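Local coordinates for protein AHL synthase (Burkholderia glumae, PDB 3P2H) that probably makes N-acyl-L-homoserine lactone quorum-sensing signals from a fatty acyl-[ACP] and S-adenosyl-L-methionine, releasing S-methyl-5'-thioadenosine, at residues Val53-Arg58 with Ala125-Cys130; Pro84-Asp89 with Ile140-Cys145; Glu129-Arg134 with Ile177-Gln182. The protein carries 3 engineered substitutions. All coordinates share one frame; numbering follows the deposited sequence.

Interaction 1 (Val53-Arg58 with Ala125-Cys130); sequences VYVLGR and AAAVEC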
loop_
_atom_site.group_PDB
_atom_site.type_symbol
_atom_site.label_atom_id
_atom_site.label_comp_id
_atom_site.label_asym_id
_atom_site.label_seq_id
_atom_site.Cartn_x
_atom_site.Cartn_y
_atom_site.Cartn_z
ATOM N N VAL A 53 8.415 2.634 4.745
ATOM C CA VAL A 53 8.973 1.993 3.556
ATOM C C VAL A 53 8.096 2.374 2.371
ATOM O O VAL A 53 6.870 2.378 2.484
ATOM C CB VAL A 53 9.003 0.450 3.705
ATOM C CG1 VAL A 53 9.479 -0.201 2.413
ATOM C CG2 VAL A 53 9.926 0.068 4.854
ATOM N N TYR A 54 8.721 2.708 1.244
ATOM C CA TYR A 54 7.969 3.107 0.053
ATOM C C TYR A 54 8.333 2.334 -1.206
ATOM O O TYR A 54 9.485 1.949 -1.419
ATOM C CB TYR A 54 8.181 4.591 -0.251
ATOM C CG TYR A 54 7.716 5.541 0.821
ATOM C CD1 TYR A 54 6.363 5.828 0.992
ATOM C CD2 TYR A 54 8.637 6.157 1.665
ATOM C CE1 TYR A 54 5.936 6.712 1.980
ATOM C CE2 TYR A 54 8.226 7.041 2.654
ATOM C CZ TYR A 54 6.879 7.315 2.809
ATOM O OH TYR A 54 6.486 8.192 3.789
ATOM N N VAL A 55 7.330 2.131 -2.049
ATOM C CA VAL A 55 7.518 1.460 -3.317
ATOM C C VAL A 55 7.066 2.457 -4.377
ATOM O O VAL A 55 5.980 3.019 -4.270
ATOM C CB VAL A 55 6.644 0.189 -3.439
ATOM C CG1 VAL A 55 6.865 -0.464 -4.810
ATOM C CG2 VAL A 55 6.967 -0.786 -2.317
ATOM N N LEU A 56 7.904 2.699 -5.380
ATOM C CA LEU A 56 7.545 3.609 -6.465
ATOM C C LEU A 56 7.674 2.862 -7.784
ATOM O O LEU A 56 8.629 2.118 -7.989
ATOM C CB LEU A 56 8.470 4.836 -6.516
ATOM C CG LEU A 56 8.652 5.756 -5.307
ATOM C CD1 LEU A 56 9.225 7.082 -5.785
ATOM C CD2 LEU A 56 7.333 5.991 -4.614
ATOM N N GLY A 57 6.704 3.049 -8.666
ATOM C CA GLY A 57 6.770 2.414 -9.968
ATOM C C GLY A 57 7.067 3.532 -10.943
ATOM O O GLY A 57 6.511 4.615 -10.799
ATOM N N ARG A 58 7.947 3.295 -11.910
ATOM C CA ARG A 58 8.293 4.327 -12.896
ATOM C C ARG A 58 8.110 3.803 -14.319
ATOM O O ARG A 58 8.428 2.657 -14.606
ATOM C CB ARG A 58 9.739 4.794 -12.692
ATOM C CG ARG A 58 9.968 5.546 -11.377
ATOM C CD ARG A 58 11.437 5.871 -11.167
ATOM N NE ARG A 58 11.701 6.594 -9.923
ATOM C CZ ARG A 58 11.524 7.901 -9.755
ATOM N NH1 ARG A 58 11.075 8.658 -10.751
ATOM N NH2 ARG A 58 11.819 8.458 -8.591
ATOM N N ALA A 125 3.707 -6.979 -6.201
ATOM C CA ALA A 125 4.824 -7.915 -6.082
ATOM C C ALA A 125 5.989 -7.308 -5.311
ATOM O O ALA A 125 6.577 -7.955 -4.447
ATOM C CB ALA A 125 5.288 -8.350 -7.460
ATOM N N ALA A 126 6.318 -6.059 -5.629
ATOM C CA ALA A 126 7.417 -5.360 -4.965
ATOM C C ALA A 126 7.122 -5.201 -3.480
ATOM O O ALA A 126 7.971 -5.475 -2.636
ATOM C CB ALA A 126 7.631 -3.989 -5.607
ATOM N N ALA A 127 5.911 -4.754 -3.165
ATOM C CA ALA A 127 5.503 -4.567 -1.779
ATOM C C ALA A 127 5.592 -5.881 -1.008
ATOM O O ALA A 127 6.210 -5.949 0.055
ATOM C CB ALA A 127 4.078 -4.027 -1.727
ATOM N N VAL A 128 4.972 -6.926 -1.544
ATOM C CA VAL A 128 4.997 -8.227 -0.884
ATOM C C VAL A 128 6.424 -8.714 -0.642
ATOM O O VAL A 128 6.778 -9.087 0.472
ATOM C CB VAL A 128 4.232 -9.283 -1.713
ATOM C CG1 VAL A 128 4.452 -10.680 -1.127
ATOM C CG2 VAL A 128 2.739 -8.941 -1.719
ATOM N N GLU A 129 7.234 -8.692 -1.693
ATOM C CA GLU A 129 8.623 -9.124 -1.623
ATOM C C GLU A 129 9.349 -8.403 -0.491
ATOM O O GLU A 129 9.986 -9.033 0.359
ATOM C CB GLU A 129 9.307 -8.823 -2.953
ATOM C CG GLU A 129 10.636 -9.506 -3.156
ATOM C CD GLU A 129 11.143 -9.317 -4.567
ATOM O OE1 GLU A 129 11.631 -10.307 -5.156
ATOM O OE2 GLU A 129 11.056 -8.177 -5.089
ATOM N N CYS A 130 9.241 -7.079 -0.481
ATOM C CA CYS A 130 9.884 -6.274 0.549
ATOM C C CYS A 130 9.410 -6.654 1.953
ATOM O O CYS A 130 10.219 -6.954 2.831
ATOM C CB CYS A 130 9.607 -4.791 0.305
ATOM S SG CYS A 130 10.166 -3.729 1.658
#

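Interaction 2 (Pro84-Asp89 with Ile140-Cys145); sequences PHLLAD and IGVTFC. With NOO (N-(3-oxocyclohex-1-en-1-yl)octanamide), chain C.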
loop_
_atom_site.group_PDB
_atom_site.type_symbol
_atom_site.label_atom_id
_atom_site.label_comp_id
_atom_site.label_asym_id
_atom_site.label_seq_id
_atom_site.Cartn_x
_atom_site.Cartn_y
_atom_site.Cartn_z
ATOM N N PRO A 84 -10.051 1.903 13.094
ATOM C CA PRO A 84 -10.130 0.633 13.825
ATOM C C PRO A 84 -11.503 -0.038 13.798
ATOM O O PRO A 84 -11.609 -1.260 13.940
ATOM C CB PRO A 84 -9.715 1.030 15.239
ATOM C CG PRO A 84 -10.248 2.426 15.354
ATOM C CD PRO A 84 -9.857 3.030 14.023
ATOM N N HIS A 85 -12.549 0.764 13.616
ATOM C CA HIS A 85 -13.915 0.253 13.592
ATOM C C HIS A 85 -14.236 -0.544 12.329
ATOM O O HIS A 85 -15.305 -1.145 12.221
ATOM C CB HIS A 85 -14.909 1.412 13.751
ATOM C CG HIS A 85 -14.701 2.528 12.773
ATOM N ND1 HIS A 85 -15.023 2.423 11.436
ATOM C CD2 HIS A 85 -14.181 3.770 12.937
ATOM C CE1 HIS A 85 -14.710 3.549 10.819
ATOM N NE2 HIS A 85 -14.198 4.382 11.707
ATOM N N LEU A 86 -13.313 -0.556 11.375
ATOM C CA LEU A 86 -13.537 -1.303 10.144
ATOM C C LEU A 86 -13.172 -2.758 10.352
ATOM O O LEU A 86 -13.487 -3.605 9.523
ATOM C CB LEU A 86 -12.695 -0.740 8.995
ATOM C CG LEU A 86 -13.070 0.624 8.408
ATOM C CD1 LEU A 86 -12.232 0.867 7.157
ATOM C CD2 LEU A 86 -14.538 0.664 8.064
ATOM N N LEU A 87 -12.515 -3.039 11.472
ATOM C CA LEU A 87 -12.065 -4.386 11.790
ATOM C C LEU A 87 -13.040 -5.241 12.572
ATOM O O LEU A 87 -13.756 -4.757 13.454
ATOM C CB LEU A 87 -10.750 -4.326 12.560
ATOM C CG LEU A 87 -9.521 -3.877 11.772
ATOM C CD1 LEU A 87 -8.347 -3.746 12.727
ATOM C CD2 LEU A 87 -9.214 -4.878 10.664
ATOM N N ALA A 88 -13.052 -6.529 12.241
ATOM C CA ALA A 88 -13.911 -7.480 12.920
ATOM C C ALA A 88 -13.319 -7.643 14.310
ATOM O O ALA A 88 -14.042 -7.695 15.304
ATOM C CB ALA A 88 -13.903 -8.809 12.182
ATOM N N ASP A 89 -11.989 -7.697 14.361
ATOM C CA ASP A 89 -11.258 -7.855 15.614
ATOM C C ASP A 89 -10.341 -6.664 15.889
ATOM O O ASP A 89 -10.258 -5.734 15.091
ATOM C CB ASP A 89 -10.426 -9.133 15.559
ATOM C CG ASP A 89 -11.263 -10.351 15.227
ATOM O OD1 ASP A 89 -12.273 -10.579 15.921
ATOM O OD2 ASP A 89 -10.910 -11.077 14.277
ATOM N N ILE A 140 -1.965 -6.150 5.773
ATOM C CA ILE A 140 -3.316 -5.745 6.125
ATOM C C ILE A 140 -3.490 -4.286 5.732
ATOM O O ILE A 140 -2.524 -3.530 5.701
ATOM C CB ILE A 140 -3.585 -5.933 7.638
ATOM C CG1 ILE A 140 -5.081 -5.754 7.922
ATOM C CG2 ILE A 140 -2.756 -4.948 8.452
ATOM C CD1 ILE A 140 -5.492 -6.130 9.325
ATOM N N GLY A 141 -4.716 -3.893 5.405
ATOM C CA GLY A 141 -4.947 -2.514 5.021
ATOM C C GLY A 141 -6.316 -2.262 4.424
ATOM O O GLY A 141 -6.972 -3.175 3.919
ATOM N N VAL A 142 -6.754 -1.012 4.491
ATOM C CA VAL A 142 -8.044 -0.644 3.943
ATOM C C VAL A 142 -7.873 -0.544 2.442
ATOM O O VAL A 142 -7.003 0.185 1.951
ATOM C CB VAL A 142 -8.525 0.712 4.495
ATOM C CG1 VAL A 142 -9.860 1.075 3.884
ATOM C CG2 VAL A 142 -8.624 0.645 5.999
ATOM N N THR A 143 -8.695 -1.275 1.708
ATOM C CA THR A 143 -8.589 -1.259 0.259
ATOM C C THR A 143 -9.943 -1.038 -0.388
ATOM O O THR A 143 -10.960 -1.516 0.111
ATOM C CB THR A 143 -8.027 -2.595 -0.268
ATOM O OG1 THR A 143 -9.105 -3.442 -0.682
ATOM C CG2 THR A 143 -7.268 -3.310 0.825
ATOM N N PHE A 144 -9.950 -0.299 -1.492
ATOM C CA PHE A 144 -11.183 -0.063 -2.227
ATOM C C PHE A 144 -11.612 -1.462 -2.676
ATOM O O PHE A 144 -10.761 -2.291 -2.995
ATOM C CB PHE A 144 -10.906 0.806 -3.454
ATOM C CG PHE A 144 -10.541 2.230 -3.133
ATOM C CD1 PHE A 144 -10.107 2.593 -1.862
ATOM C CD2 PHE A 144 -10.600 3.208 -4.121
ATOM C CE1 PHE A 144 -9.735 3.913 -1.583
ATOM C CE2 PHE A 144 -10.232 4.523 -3.853
ATOM C CZ PHE A 144 -9.799 4.877 -2.586
ATOM N N CYS A 145 -12.908 -1.742 -2.688
ATOM C CA CYS A 145 -13.339 -3.066 -3.110
ATOM C C CYS A 145 -12.947 -3.320 -4.564
ATOM O O CYS A 145 -12.691 -4.452 -4.951
ATOM C CB CYS A 145 -14.846 -3.229 -2.913
ATOM S SG CYS A 145 -15.299 -3.433 -1.176
HETATM C C1 NOO C . -7.142 2.656 -5.771
HETATM O O1 NOO C . -7.969 2.106 -6.492
HETATM C C2 NOO C . -6.668 2.044 -4.460
HETATM C C3 NOO C . -6.259 2.830 -3.374
HETATM C C4 NOO C . -6.093 4.345 -3.618
HETATM C C5 NOO C . -5.689 4.737 -5.094
HETATM C C6 NOO C . -6.570 4.049 -6.182
HETATM N N7 NOO C . -5.987 2.338 -2.028
HETATM C C8 NOO C . -4.970 2.561 -1.063
HETATM O O8 NOO C . -4.607 3.667 -0.676
HETATM C C9 NOO C . -4.245 1.356 -0.425
HETATM C C10 NOO C . -4.807 -0.078 -0.606
HETATM C C11 NOO C . -4.408 -0.951 0.615
HETATM C C12 NOO C . -4.040 -2.392 0.220
HETATM C C13 NOO C . -3.773 -3.259 1.470
HETATM C C14 NOO C . -4.166 -4.730 1.234
HETATM C C15 NOO C . -3.690 -5.632 2.377
#

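Interaction 3 (Glu129-Arg134 with Ile177-Gln182); sequences ECAARR and IDIDAQ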
loop_
_atom_site.group_PDB
_atom_site.type_symbol
_atom_site.label_atom_id
_atom_site.label_comp_id
_atom_site.label_asym_id
_atom_site.label_seq_id
_atom_site.Cartn_x
_atom_site.Cartn_y
_atom_site.Cartn_z
ATOM N N GLU A 129 7.234 -8.692 -1.693
ATOM C CA GLU A 129 8.623 -9.124 -1.623
ATOM C C GLU A 129 9.349 -8.403 -0.491
ATOM O O GLU A 129 9.986 -9.033 0.359
ATOM C CB GLU A 129 9.307 -8.823 -2.953
ATOM C CG GLU A 129 10.636 -9.506 -3.156
ATOM C CD GLU A 129 11.143 -9.317 -4.567
ATOM O OE1 GLU A 129 11.631 -10.307 -5.156
ATOM O OE2 GLU A 129 11.056 -8.177 -5.089
ATOM N N CYS A 130 9.241 -7.079 -0.481
ATOM C CA CYS A 130 9.884 -6.274 0.549
ATOM C C CYS A 130 9.410 -6.654 1.953
ATOM O O CYS A 130 10.219 -6.954 2.831
ATOM C CB CYS A 130 9.607 -4.791 0.305
ATOM S SG CYS A 130 10.166 -3.729 1.658
ATOM N N ALA A 131 8.097 -6.653 2.156
ATOM C CA ALA A 131 7.522 -6.984 3.455
ATOM C C ALA A 131 7.952 -8.362 3.931
ATOM O O ALA A 131 8.262 -8.552 5.109
ATOM C CB ALA A 131 5.998 -6.911 3.384
ATOM N N ALA A 132 7.965 -9.324 3.014
ATOM C CA ALA A 132 8.352 -10.686 3.351
ATOM C C ALA A 132 9.800 -10.722 3.834
ATOM O O ALA A 132 10.104 -11.338 4.858
ATOM C CB ALA A 132 8.172 -11.594 2.142
ATOM N N ARG A 133 10.687 -10.058 3.097
ATOM C CA ARG A 133 12.099 -10.014 3.458
ATOM C C ARG A 133 12.315 -9.369 4.820
ATOM O O ARG A 133 13.352 -9.565 5.448
ATOM C CB ARG A 133 12.897 -9.257 2.391
ATOM C CG ARG A 133 12.948 -9.988 1.060
ATOM C CD ARG A 133 13.684 -9.187 0.002
ATOM N NE ARG A 133 13.762 -9.916 -1.260
ATOM C CZ ARG A 133 14.245 -9.411 -2.395
ATOM N NH1 ARG A 133 14.694 -8.161 -2.440
ATOM N NH2 ARG A 133 14.290 -10.162 -3.485
ATOM N N ARG A 134 11.328 -8.603 5.269
ATOM C CA ARG A 134 11.392 -7.929 6.557
ATOM C C ARG A 134 10.723 -8.765 7.640
ATOM O O ARG A 134 10.543 -8.302 8.770
ATOM C CB ARG A 134 10.716 -6.559 6.466
ATOM C CG ARG A 134 11.429 -5.582 5.539
ATOM C CD ARG A 134 12.818 -5.289 6.058
ATOM N NE ARG A 134 12.785 -4.344 7.170
ATOM C CZ ARG A 134 12.856 -3.026 7.022
ATOM N NH1 ARG A 134 12.971 -2.504 5.807
ATOM N NH2 ARG A 134 12.807 -2.231 8.084
ATOM N N ILE A 177 -3.805 -10.026 3.154
ATOM C CA ILE A 177 -3.137 -10.663 2.027
ATOM C C ILE A 177 -2.139 -11.600 2.705
ATOM O O ILE A 177 -1.197 -11.137 3.355
ATOM C CB ILE A 177 -2.353 -9.686 1.124
ATOM C CG1 ILE A 177 -3.308 -8.890 0.235
ATOM C CG2 ILE A 177 -1.397 -10.467 0.237
ATOM C CD1 ILE A 177 -2.592 -7.975 -0.754
ATOM N N ASP A 178 -2.364 -12.907 2.592
ATOM C CA ASP A 178 -1.460 -13.878 3.201
ATOM C C ASP A 178 -0.242 -14.072 2.319
ATOM O O ASP A 178 -0.374 -14.381 1.138
ATOM C CB ASP A 178 -2.137 -15.242 3.391
ATOM C CG ASP A 178 -3.149 -15.248 4.518
ATOM O OD1 ASP A 178 -3.236 -14.248 5.256
ATOM O OD2 ASP A 178 -3.855 -16.269 4.669
ATOM N N ILE A 179 0.941 -13.884 2.888
ATOM C CA ILE A 179 2.162 -14.083 2.123
ATOM C C ILE A 179 2.474 -15.578 2.182
ATOM O O ILE A 179 3.388 -16.019 2.875
ATOM C CB ILE A 179 3.332 -13.253 2.702
ATOM C CG1 ILE A 179 2.962 -11.766 2.681
ATOM C CG2 ILE A 179 4.598 -13.486 1.873
ATOM C CD1 ILE A 179 4.004 -10.833 3.303
ATOM N N ASP A 180 1.676 -16.357 1.458
ATOM C CA ASP A 180 1.841 -17.798 1.420
ATOM C C ASP A 180 2.238 -18.256 0.017
ATOM O O ASP A 180 2.473 -17.434 -0.872
ATOM C CB ASP A 180 0.539 -18.489 1.857
ATOM C CG ASP A 180 -0.665 -18.066 1.026
ATOM O OD1 ASP A 180 -0.484 -17.460 -0.054
ATOM O OD2 ASP A 180 -1.803 -18.358 1.451
ATOM N N ALA A 181 2.301 -19.570 -0.180
ATOM C CA ALA A 181 2.686 -20.129 -1.472
ATOM C C ALA A 181 1.854 -19.569 -2.627
ATOM O O ALA A 181 2.392 -19.231 -3.678
ATOM C CB ALA A 181 2.577 -21.656 -1.434
ATOM N N GLN A 182 0.545 -19.464 -2.427
ATOM C CA GLN A 182 -0.352 -18.952 -3.456
ATOM C C GLN A 182 -0.020 -17.518 -3.860
ATOM O O GLN A 182 0.110 -17.207 -5.044
ATOM C CB GLN A 182 -1.802 -18.997 -2.968
ATOM C CG GLN A 182 -2.812 -18.640 -4.050
ATOM C CD GLN A 182 -4.232 -18.527 -3.517
ATOM O OE1 GLN A 182 -4.700 -19.388 -2.776
ATOM N NE2 GLN A 182 -4.922 -17.465 -3.900
#

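Interaction 1 (Val53-Arg58 with Ala125-Cys130)
Val55 and Val53 of strand 53-58 lie against Ala126, Ala127 and Cys130 of helix 120-133, and every link between the two segments is apolar. Val55 straddles the helix surface with both of its methyls. CG1 of Val55 meets CB of Ala126 at 3.7 Å, methyl against methyl. CG2 of Val55 settles instead on the helix backbone, 4.1 Å from CA of Ala127, while the methyl of Ala127 is a little farther, CG2 of Val55 to CB of Ala127 being 4.4 Å. With CG1 opposite the backbone N (chi1 179°), the two branches diverge along the helix, one to each of two successive alanines. Such small side chains let the strand come close: the CA atoms of Val55 and Ala127 are 6.5 Å apart.

The second apolar link involves sulfur. CG1 of Val53 touches SG of Cys130 at 3.7 Å, and the thiol arrives there because SG is trans to its own backbone N (chi1 172°). Val53 and Val55 alternate with Tyr54, whose CB points away from the helix, so a single face of the strand supplies the contact.

As for backbone geometry, the short segments run roughly antiparallel, at 152°, with axes 8.9 Å apart at closest approach. Within the helix, N of Cys130 bonds to O of Ala126 at 3.0 Å, which ties together two of the residues that meet the strand.

All five touching residues are buried. Helix 120-133 lies on one face of the sheet and helix 13-30 covers the other, where Tyr54 and Leu56 pack on Leu19. Strand 53-58 is flanked by antiparallel strands 2-6 and 64-72, and the former shares the helix surface, with Thr3 against Ala126 and Val5 against Cys130.

Interaction 2 (Pro84-Asp89 with Ile140-Cys145)
The pocket that holds the inhibitor N-(3-oxocyclohex-1-en-1-yl)octanamide (NOO), probably the acyl-chain site, has strand 138-144 as one wall, and Leu86 and Leu87, in the loop after helix 78-81, pack behind it through Val142 and Ile140. CD1 of Leu86 reaches both branches of Val142, at 3.8 Å from CG2 and 4.0 Å from CG1, so that one methyl sits against the fork. The two side chains cross at about a right angle. Leu87 works by its tip: CD2 of Leu87 approaches CD1 of Ile140 at 4.1 Å, and an extended Ile140 chain (chi1 -169°, chi2 171°) carries that methyl out from the strand. A bond from N of Leu87 to O of Pro84 closes the 3-10 turn that contains Leu86 and presents both leucines to the strand.

Backbone and side chains both meet the inhibitor. The octanoyl tail runs along the backbone at Gly141, whose N lies 3.6 Å from C15 of NOO. CG2 of Thr143 touches C12 of NOO at 3.4 Å, while its OG1 donates to O of Phe144 at 3.1 Å from 59° above the carbonyl plane. The Phe144 ring carries the cyclohexenone on one face, with C3 of NOO 4.0 Å above the ring plane and over its centre.

Val142 also touches the bound 5'-deoxy-5'-methylthioadenosine (MTA), placing this strand at both ligands. Strand 138-144 runs between parallel strand 97-105 and antiparallel strand 170-178, while Leu79 of helix 78-81 packs on Ile140, Val142 and Leu87.

Interaction 3 (Glu129-Arg134 with Ile177-Gln182)
Ile179 alone carries the loop side of this contact, spreading its two branches over Ala131 and Ala132 near the C-terminal end of helix 120-133. CG2 of Ile179 meets CB of Ala132 at 4.1 Å, and CD1 of Ile179 comes to 4.4 Å from CB of Ala131. The torsions explain the division: chi1 of -59° sets CG2 opposite the backbone N and CG1 opposite the carbonyl carbon, and chi2 of 177° then stretches CD1 out to the second alanine. Both alanines direct CB toward the loop, and with no longer side chain between them the CA atoms of Ala132 and Ile179 lie 7.2 Å apart.

Next to Ala132 on the helix, Arg133 stretches an extended side chain alongside Glu129, one turn earlier. CG of Glu129 lies 3.5 Å above the guanidinium plane, offset toward its rim. The salt bridge from NH2 of Arg133 to OE1 of Glu129, 3.1 Å, is one of charge, since the oxygen is well out of that plane and no N-H points at it.

Ile179 is presented at the centre of an inverse gamma turn, with a weak bond from N of Asp180 to O of Asp178. Asp180 is the N-cap of helix 181-186, its OD1 accepting from N of Thr183. This strand-to-helix junction, an inverse gamma turn followed by an Asp N-cap, packs on a helix that covers the sheet, consistent with the acetyltransferase-like fold of autoinducer synthases.

Helix 120-133 joins interactions 1 and 3, which share Glu129 and Cys130 and have centres 12 Å apart: strand 53-58 takes one flank of the helix and Ile179 another. They also touch directly, CG1 of Val128 lying 4.1 Å from CG2 of Ile179 and CG2 of Val53 4.1 Å from NH1 of Arg134. Interaction 2 stands about 21 Å from interaction 1 and 19 Å from interaction 3, centre to centre, and touches neither, yet all three reach the same sheet. Interaction 2 borders both the inhibitor and MTA. Ile177, in 177-182, also lines the inhibitor pocket, whereas the side chains of Ala127 and Ile179 are each about 9 Å from the inhibitor.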